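Local coordinates for NmrA family protein (Shigella flexneri 2a, PDB 3QVO), which is of unknown function but, as a Rossmann-fold member of the NmrA family, probably binds NAD(P), at residues Q34-K46 against R197-D209. Numbering follows the deposited sequence.
Sequences QIARHVINQLADK and RKSVAALITDIID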
# COMPACT_ATOMS: atom_id res chain seq x y z
N GLN A 34 7.56 6.12 -3.56
CA GLN A 34 7.38 6.43 -4.97
C GLN A 34 6.04 5.98 -5.54
O GLN A 34 5.51 6.64 -6.44
CB GLN A 34 8.52 5.83 -5.80
CG GLN A 34 9.94 6.10 -5.26
CD GLN A 34 11.02 5.54 -6.16
OE1 GLN A 34 10.94 5.65 -7.39
NE2 GLN A 34 12.04 4.94 -5.56
N ILE A 35 5.49 4.86 -5.09
CA ILE A 35 4.11 4.53 -5.47
C ILE A 35 3.15 5.50 -4.79
O ILE A 35 2.16 5.97 -5.40
CB ILE A 35 3.71 3.08 -5.12
CG1 ILE A 35 4.40 2.08 -6.07
CG2 ILE A 35 2.21 2.88 -5.25
CD1 ILE A 35 4.49 0.65 -5.47
N ALA A 36 3.45 5.82 -3.54
CA ALA A 36 2.62 6.73 -2.78
C ALA A 36 2.41 8.08 -3.52
O ALA A 36 1.30 8.63 -3.49
CB ALA A 36 3.19 6.95 -1.38
N ARG A 37 3.45 8.59 -4.19
CA ARG A 37 3.43 9.91 -4.81
C ARG A 37 2.41 10.03 -5.93
O ARG A 37 1.81 11.09 -6.13
CB ARG A 37 4.81 10.31 -5.35
N HIS A 38 2.22 8.92 -6.65
CA HIS A 38 1.24 8.86 -7.71
C HIS A 38 -0.15 8.80 -7.08
O HIS A 38 -1.07 9.42 -7.57
CB HIS A 38 1.45 7.62 -8.60
CG HIS A 38 2.75 7.59 -9.35
ND1 HIS A 38 2.99 8.37 -10.45
CD2 HIS A 38 3.83 6.79 -9.21
CE1 HIS A 38 4.19 8.09 -10.93
NE2 HIS A 38 4.72 7.13 -10.20
N VAL A 39 -0.31 8.04 -6.02
CA VAL A 39 -1.61 7.93 -5.37
C VAL A 39 -2.02 9.29 -4.84
O VAL A 39 -3.15 9.75 -5.08
CB VAL A 39 -1.59 6.96 -4.18
CG1 VAL A 39 -2.88 7.00 -3.46
CG2 VAL A 39 -1.28 5.58 -4.64
N ILE A 40 -1.08 9.95 -4.17
CA ILE A 40 -1.35 11.26 -3.58
C ILE A 40 -1.83 12.22 -4.66
O ILE A 40 -2.78 12.96 -4.46
CB ILE A 40 -0.08 11.80 -2.92
CG1 ILE A 40 0.19 11.04 -1.65
CG2 ILE A 40 -0.15 13.29 -2.65
CD1 ILE A 40 1.63 11.18 -1.15
N ASN A 41 -1.16 12.19 -5.80
CA ASN A 41 -1.50 13.00 -6.96
C ASN A 41 -2.86 12.72 -7.58
O ASN A 41 -3.57 13.63 -8.03
CB ASN A 41 -0.50 12.68 -8.04
CG ASN A 41 0.47 13.80 -8.30
OD1 ASN A 41 1.55 13.84 -7.68
ND2 ASN A 41 0.13 14.68 -9.30
N GLN A 42 -3.21 11.45 -7.68
CA GLN A 42 -4.54 11.12 -8.15
C GLN A 42 -5.59 11.50 -7.11
O GLN A 42 -6.71 11.81 -7.48
CB GLN A 42 -4.65 9.65 -8.42
CG GLN A 42 -3.67 9.17 -9.46
CD GLN A 42 -4.08 7.82 -9.97
OE1 GLN A 42 -5.14 7.70 -10.64
NE2 GLN A 42 -3.29 6.79 -9.67
N LEU A 43 -5.23 11.47 -5.83
CA LEU A 43 -6.18 11.86 -4.80
C LEU A 43 -6.35 13.39 -4.68
O LEU A 43 -7.30 13.88 -4.07
CB LEU A 43 -5.82 11.22 -3.45
CG LEU A 43 -5.90 9.68 -3.42
CD1 LEU A 43 -5.53 9.21 -2.07
CD2 LEU A 43 -7.27 9.07 -3.86
N ALA A 44 -5.44 14.15 -5.30
CA ALA A 44 -5.35 15.59 -5.02
C ALA A 44 -6.55 16.40 -5.53
O ALA A 44 -6.84 17.49 -5.02
CB ALA A 44 -4.08 16.15 -5.66
N ASP A 45 -7.22 15.91 -6.55
CA ASP A 45 -8.34 16.67 -7.08
C ASP A 45 -9.68 16.04 -6.69
O ASP A 45 -10.70 16.48 -7.17
CB ASP A 45 -8.20 16.80 -8.60
CG ASP A 45 -8.42 15.51 -9.29
OD1 ASP A 45 -8.70 14.55 -8.54
OD2 ASP A 45 -8.32 15.43 -10.54
N LYS A 46 -9.67 15.03 -5.82
CA LYS A 46 -10.90 14.47 -5.28
C LYS A 46 -11.23 15.33 -4.05
O LYS A 46 -10.61 15.18 -3.02
CB LYS A 46 -10.73 12.98 -4.93
CG LYS A 46 -10.10 12.09 -6.07
CD LYS A 46 -11.15 11.25 -6.80
CE LYS A 46 -10.62 10.59 -8.11
NZ LYS A 46 -9.63 9.46 -7.79
N ARG A 197 4.86 1.42 -11.48
CA ARG A 197 4.35 2.02 -10.26
C ARG A 197 3.03 2.74 -10.53
O ARG A 197 2.11 2.69 -9.72
CB ARG A 197 5.37 3.03 -9.75
CG ARG A 197 6.62 2.39 -9.19
CD ARG A 197 7.42 3.36 -8.34
NE ARG A 197 8.57 2.70 -7.72
CZ ARG A 197 9.68 2.36 -8.37
NH1 ARG A 197 10.66 1.75 -7.72
NH2 ARG A 197 9.81 2.58 -9.66
N LYS A 198 2.93 3.41 -11.66
CA LYS A 198 1.70 4.12 -12.00
C LYS A 198 0.54 3.13 -12.08
O LYS A 198 -0.58 3.44 -11.64
CB LYS A 198 1.89 4.88 -13.30
CG LYS A 198 0.96 6.03 -13.55
CD LYS A 198 1.56 7.00 -14.61
CE LYS A 198 2.53 8.04 -13.94
NZ LYS A 198 3.22 8.97 -14.89
N SER A 199 0.82 1.92 -12.57
CA SER A 199 -0.20 0.90 -12.63
C SER A 199 -0.69 0.55 -11.23
O SER A 199 -1.90 0.49 -10.97
CB SER A 199 0.32 -0.37 -13.29
OG SER A 199 0.67 -0.17 -14.67
N VAL A 200 0.26 0.35 -10.33
CA VAL A 200 -0.09 -0.07 -9.00
C VAL A 200 -0.84 1.06 -8.29
O VAL A 200 -1.81 0.81 -7.59
CB VAL A 200 1.13 -0.51 -8.21
CG1 VAL A 200 0.72 -0.97 -6.80
CG2 VAL A 200 1.85 -1.62 -8.95
N ALA A 201 -0.43 2.29 -8.53
CA ALA A 201 -1.14 3.44 -7.97
C ALA A 201 -2.57 3.51 -8.49
O ALA A 201 -3.50 3.80 -7.73
CB ALA A 201 -0.42 4.75 -8.25
N ALA A 202 -2.75 3.24 -9.77
CA ALA A 202 -4.09 3.23 -10.36
C ALA A 202 -4.99 2.22 -9.66
O ALA A 202 -6.13 2.50 -9.40
CB ALA A 202 -4.01 2.93 -11.83
N LEU A 203 -4.48 1.05 -9.36
CA LEU A 203 -5.28 0.05 -8.64
C LEU A 203 -5.64 0.58 -7.25
O LEU A 203 -6.77 0.50 -6.84
CB LEU A 203 -4.52 -1.28 -8.50
CG LEU A 203 -5.32 -2.44 -7.84
CD1 LEU A 203 -6.71 -2.78 -8.50
CD2 LEU A 203 -4.45 -3.69 -7.81
N ILE A 204 -4.65 1.08 -6.53
CA ILE A 204 -4.85 1.55 -5.18
C ILE A 204 -5.97 2.59 -5.21
O ILE A 204 -6.93 2.47 -4.46
CB ILE A 204 -3.52 2.07 -4.57
CG1 ILE A 204 -2.55 0.90 -4.38
CG2 ILE A 204 -3.75 2.74 -3.20
CD1 ILE A 204 -1.11 1.34 -4.20
N THR A 205 -5.88 3.53 -6.14
CA THR A 205 -6.86 4.59 -6.26
C THR A 205 -8.25 4.07 -6.59
O THR A 205 -9.25 4.54 -6.03
CB THR A 205 -6.40 5.64 -7.28
OG1 THR A 205 -5.22 6.29 -6.77
CG2 THR A 205 -7.45 6.70 -7.49
N ASP A 206 -8.35 3.09 -7.50
CA ASP A 206 -9.64 2.46 -7.77
C ASP A 206 -10.24 1.81 -6.51
O ASP A 206 -11.44 1.89 -6.31
CB ASP A 206 -9.55 1.46 -8.91
CG ASP A 206 -9.36 2.15 -10.28
OD1 ASP A 206 -9.32 3.42 -10.37
OD2 ASP A 206 -9.25 1.40 -11.29
N ILE A 207 -9.40 1.25 -5.64
CA ILE A 207 -9.91 0.58 -4.44
C ILE A 207 -10.34 1.65 -3.43
O ILE A 207 -11.38 1.56 -2.80
CB ILE A 207 -8.87 -0.35 -3.81
CG1 ILE A 207 -8.46 -1.47 -4.76
CG2 ILE A 207 -9.40 -0.98 -2.49
CD1 ILE A 207 -7.37 -2.44 -4.17
N ILE A 208 -9.54 2.70 -3.30
CA ILE A 208 -9.90 3.80 -2.44
C ILE A 208 -11.22 4.40 -2.91
O ILE A 208 -12.12 4.71 -2.11
CB ILE A 208 -8.82 4.86 -2.48
CG1 ILE A 208 -7.60 4.37 -1.73
CG2 ILE A 208 -9.34 6.18 -1.89
CD1 ILE A 208 -6.38 5.29 -1.76
N ASP A 209 -11.36 4.55 -4.22
CA ASP A 209 -12.62 5.06 -4.76
C ASP A 209 -13.80 4.14 -4.50
O ASP A 209 -14.87 4.62 -4.20
CB ASP A 209 -12.54 5.35 -6.27
CG ASP A 209 -13.60 6.35 -6.71
OD1 ASP A 209 -13.67 7.45 -6.06
OD2 ASP A 209 -14.39 6.05 -7.65
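The first helix of the Rossmann fold, 34-43, packs beside helix 197-209 on one face of the central sheet, and I35, V39 and A201 interlock at the crossing as knobs into holes. The helix axes come within 8.4 Å and run in broadly the same direction, with a crossing angle of -49°. The small A201 is consistent with this close approach: its methyl CB lies 3.4 Å from H38 CB, a tight contact, and fits among I35, H38, V39 and Q42. I35 drops among R197, V200, A201 and I204; its two branches divide the work, CG1 resting on the aliphatic CG of R197 while CG2, anti to the backbone N, meets I204 CD1 at 3.8 Å. One turn on, V39 turns CG2 to A201 and I204 and CG1 to T205 and I208, and L43 CD1 closes the row against I208 CD1 at 4.0 Å. On the sheet side of this row, Y93 of strand 91-95 touches I35, V39 and I204, so the apolar seam continues into the sheet.

Polar and charged side chains flank the apolar row. The amide of Q34 stacks on the R197 guanidinium, the planes 10° apart, with Q34 OE1 3.7 Å from R197 CZ over the centre of one face; R197 NH2 is held by a salt bridge to D175. K198 reaches past the H38 ring, its CE 3.4 Å from H38 CE1, on the way to its own salt bridge with D177. Farther along, the Q42 amide lies against T205. T205 OG1 donates a hydrogen bond to A201 O (3.2 Å), one turn back in its own helix, from above the carbonyl plane. A201 O also accepts the backbone hydrogen bond from T205 N, so two donors of one residue grip it. Such neighbouring helices, covering the same side of a largely parallel sheet, are typical of the α/β Rossmann fold of NAD(P)-binding proteins.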